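Local coordinates for protein putative oxidoreductase (Gluconobacter oxydans, PDB 3WJ7) that probably acts as an NAD(P)-dependent oxidoreductase of the short-chain dehydrogenase/reductase family, with a Rossmann-type coenzyme-binding domain, at residues A[212-218]-A[243-249]. Numbering follows the deposited sequence.
Sequences ETGLNIV and GGENIML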
loop_
_atom_site.group_PDB
_atom_site.type_symbol
_atom_site.label_atom_id
_atom_site.label_comp_id
_atom_site.label_asym_id
_atom_site.label_seq_id
_atom_site.Cartn_x
_atom_site.Cartn_y
_atom_site.Cartn_z
ATOM N N GLU A 212 -9.119 24.128 -9.242
ATOM C CA GLU A 212 -10.417 24.122 -9.899
ATOM C C GLU A 212 -10.773 22.690 -10.265
ATOM O O GLU A 212 -9.917 21.876 -10.617
ATOM C CB GLU A 212 -10.388 25.016 -11.160
ATOM C CG GLU A 212 -11.708 25.218 -11.933
ATOM C CD GLU A 212 -12.889 25.786 -11.087
ATOM O OE1 GLU A 212 -13.318 25.158 -10.098
ATOM O OE2 GLU A 212 -13.432 26.858 -11.420
ATOM N N THR A 213 -12.051 22.380 -10.137
ATOM C CA THR A 213 -12.619 21.184 -10.737
ATOM C C THR A 213 -14.140 21.146 -10.636
ATOM O O THR A 213 -14.753 22.066 -10.084
ATOM C CB THR A 213 -12.012 19.875 -10.195
ATOM O OG1 THR A 213 -12.373 18.822 -11.104
ATOM C CG2 THR A 213 -12.470 19.556 -8.772
ATOM N N GLY A 214 -14.725 20.086 -11.189
ATOM C CA GLY A 214 -16.166 19.954 -11.286
ATOM C C GLY A 214 -16.638 18.817 -10.428
ATOM O O GLY A 214 -16.027 17.752 -10.414
ATOM N N LEU A 215 -17.732 19.038 -9.710
ATOM C CA LEU A 215 -18.328 17.979 -8.939
ATOM C C LEU A 215 -19.823 18.144 -9.008
ATOM O O LEU A 215 -20.310 19.065 -9.631
ATOM C CB LEU A 215 -17.798 17.927 -7.479
ATOM C CG LEU A 215 -17.851 19.031 -6.388
ATOM C CD1 LEU A 215 -16.517 18.950 -5.630
ATOM C CD2 LEU A 215 -18.032 20.475 -6.849
ATOM N N ASN A 216 -20.531 17.227 -8.369
ATOM C CA ASN A 216 -21.953 17.242 -8.298
ATOM C C ASN A 216 -22.253 17.198 -6.822
ATOM O O ASN A 216 -21.867 16.233 -6.154
ATOM C CB ASN A 216 -22.469 15.975 -8.963
ATOM C CG ASN A 216 -23.984 15.892 -9.029
ATOM O OD1 ASN A 216 -24.674 15.884 -8.010
ATOM N ND2 ASN A 216 -24.492 15.755 -10.236
ATOM N N ILE A 217 -22.966 18.217 -6.336
ATOM C CA ILE A 217 -23.404 18.308 -4.943
ATOM C C ILE A 217 -24.883 17.972 -4.760
ATOM O O ILE A 217 -25.713 18.284 -5.615
ATOM C CB ILE A 217 -23.026 19.671 -4.352
ATOM C CG1 ILE A 217 -21.538 19.573 -4.001
ATOM C CG2 ILE A 217 -23.818 19.984 -3.085
ATOM C CD1 ILE A 217 -20.860 20.886 -3.930
ATOM N N VAL A 218 -25.196 17.315 -3.650
ATOM C CA VAL A 218 -26.506 16.787 -3.426
ATOM C C VAL A 218 -26.804 16.892 -1.976
ATOM O O VAL A 218 -25.960 16.585 -1.151
ATOM C CB VAL A 218 -26.604 15.300 -3.831
ATOM C CG1 VAL A 218 -25.568 14.440 -3.084
ATOM C CG2 VAL A 218 -28.016 14.804 -3.615
ATOM N N GLY A 243 -27.854 12.310 -7.615
ATOM C CA GLY A 243 -27.121 13.584 -7.640
ATOM C C GLY A 243 -28.025 14.733 -7.272
ATOM O O GLY A 243 -29.213 14.528 -7.053
ATOM N N GLY A 244 -27.475 15.941 -7.203
ATOM C CA GLY A 244 -28.284 17.157 -7.194
ATOM C C GLY A 244 -27.917 18.079 -8.361
ATOM O O GLY A 244 -28.674 18.188 -9.340
ATOM N N GLU A 245 -26.745 18.714 -8.279
ATOM C CA GLU A 245 -26.326 19.802 -9.170
ATOM C C GLU A 245 -24.866 19.686 -9.568
ATOM O O GLU A 245 -23.999 19.434 -8.730
ATOM C CB GLU A 245 -26.505 21.127 -8.435
ATOM C CG GLU A 245 -26.577 22.364 -9.307
ATOM C CD GLU A 245 -26.864 23.633 -8.503
ATOM O OE1 GLU A 245 -27.867 23.689 -7.737
ATOM O OE2 GLU A 245 -26.072 24.593 -8.635
ATOM N N ASN A 246 -24.597 19.868 -10.850
ATOM C CA ASN A 246 -23.239 19.872 -11.366
ATOM C C ASN A 246 -22.680 21.268 -11.258
ATOM O O ASN A 246 -23.214 22.225 -11.842
ATOM C CB ASN A 246 -23.192 19.346 -12.798
ATOM C CG ASN A 246 -23.512 17.837 -12.877
ATOM O OD1 ASN A 246 -22.860 16.988 -12.213
ATOM N ND2 ASN A 246 -24.505 17.494 -13.686
ATOM N N ILE A 247 -21.615 21.395 -10.468
ATOM C CA ILE A 247 -21.108 22.699 -10.110
ATOM C C ILE A 247 -19.569 22.728 -10.107
ATOM O O ILE A 247 -18.922 21.751 -9.775
ATOM C CB ILE A 247 -21.756 23.203 -8.790
ATOM C CG1 ILE A 247 -21.610 24.749 -8.664
ATOM C CG2 ILE A 247 -21.230 22.417 -7.597
ATOM C CD1 ILE A 247 -22.080 25.386 -7.362
ATOM N N MET A 248 -18.990 23.831 -10.552
ATOM C CA MET A 248 -17.548 23.970 -10.511
ATOM C C MET A 248 -17.188 24.381 -9.092
ATOM O O MET A 248 -18.015 24.934 -8.377
ATOM C CB MET A 248 -17.029 25.000 -11.528
ATOM C CG MET A 248 -17.345 24.710 -13.006
ATOM S SD MET A 248 -16.615 23.251 -13.782
ATOM C CE MET A 248 -14.878 23.280 -13.291
ATOM N N LEU A 249 -15.967 24.075 -8.677
ATOM C CA LEU A 249 -15.576 24.268 -7.299
ATOM C C LEU A 249 -15.518 25.782 -6.994
ATOM O O LEU A 249 -15.891 26.228 -5.904
ATOM C CB LEU A 249 -14.250 23.535 -7.051
ATOM C CG LEU A 249 -13.783 23.191 -5.640
ATOM C CD1 LEU A 249 -14.836 22.483 -4.798
ATOM C CD2 LEU A 249 -12.519 22.335 -5.690
#
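The amide of Asn216, with chi1 t, reaches across to 243-249 with both ends in use: OD1 accepts a hydrogen bond from Gly244 N (2.9 Å), while ND2 donates to Asn246 OD1 (2.8 Å). Ser182 also bonds to OD1, tying the pair to strand 176-185. One residue further along, Leu215 and Ile247 form an antiparallel hydrogen-bonded pair with near-linear bonds (Leu215 N to Ile247 O 3.0 Å, Ile247 N to Leu215 O 2.8 Å). Gly244 and Glu245 both oppose Ile217, a classic beta bulge, and a CB on Gly244 would clash with Ile217 O. This antiparallel pair lies beside strand 176-185, at the far end of the Rossmann-type sheet of an extended SDR enzyme. On the face opposite the asparagines, Ile247, with chi1 and chi2 both t, places CG2 3.8 Å from Leu215 CD2 and 4.0 Å from Ile217 CD1; Leu215 CD1 also meets Leu249 CD1 at 4.0 Å. Met248, the N-cap residue of helix 249-259, is folded all-m, bringing its CE to 3.8 Å from Gly214 N and 3.9 Å from Glu212 CD. Glu212 OE1 accepts a hydrogen bond from Gly250 in the helix's first turn, and Leu249 N donates to Thr213 O (2.7 Å).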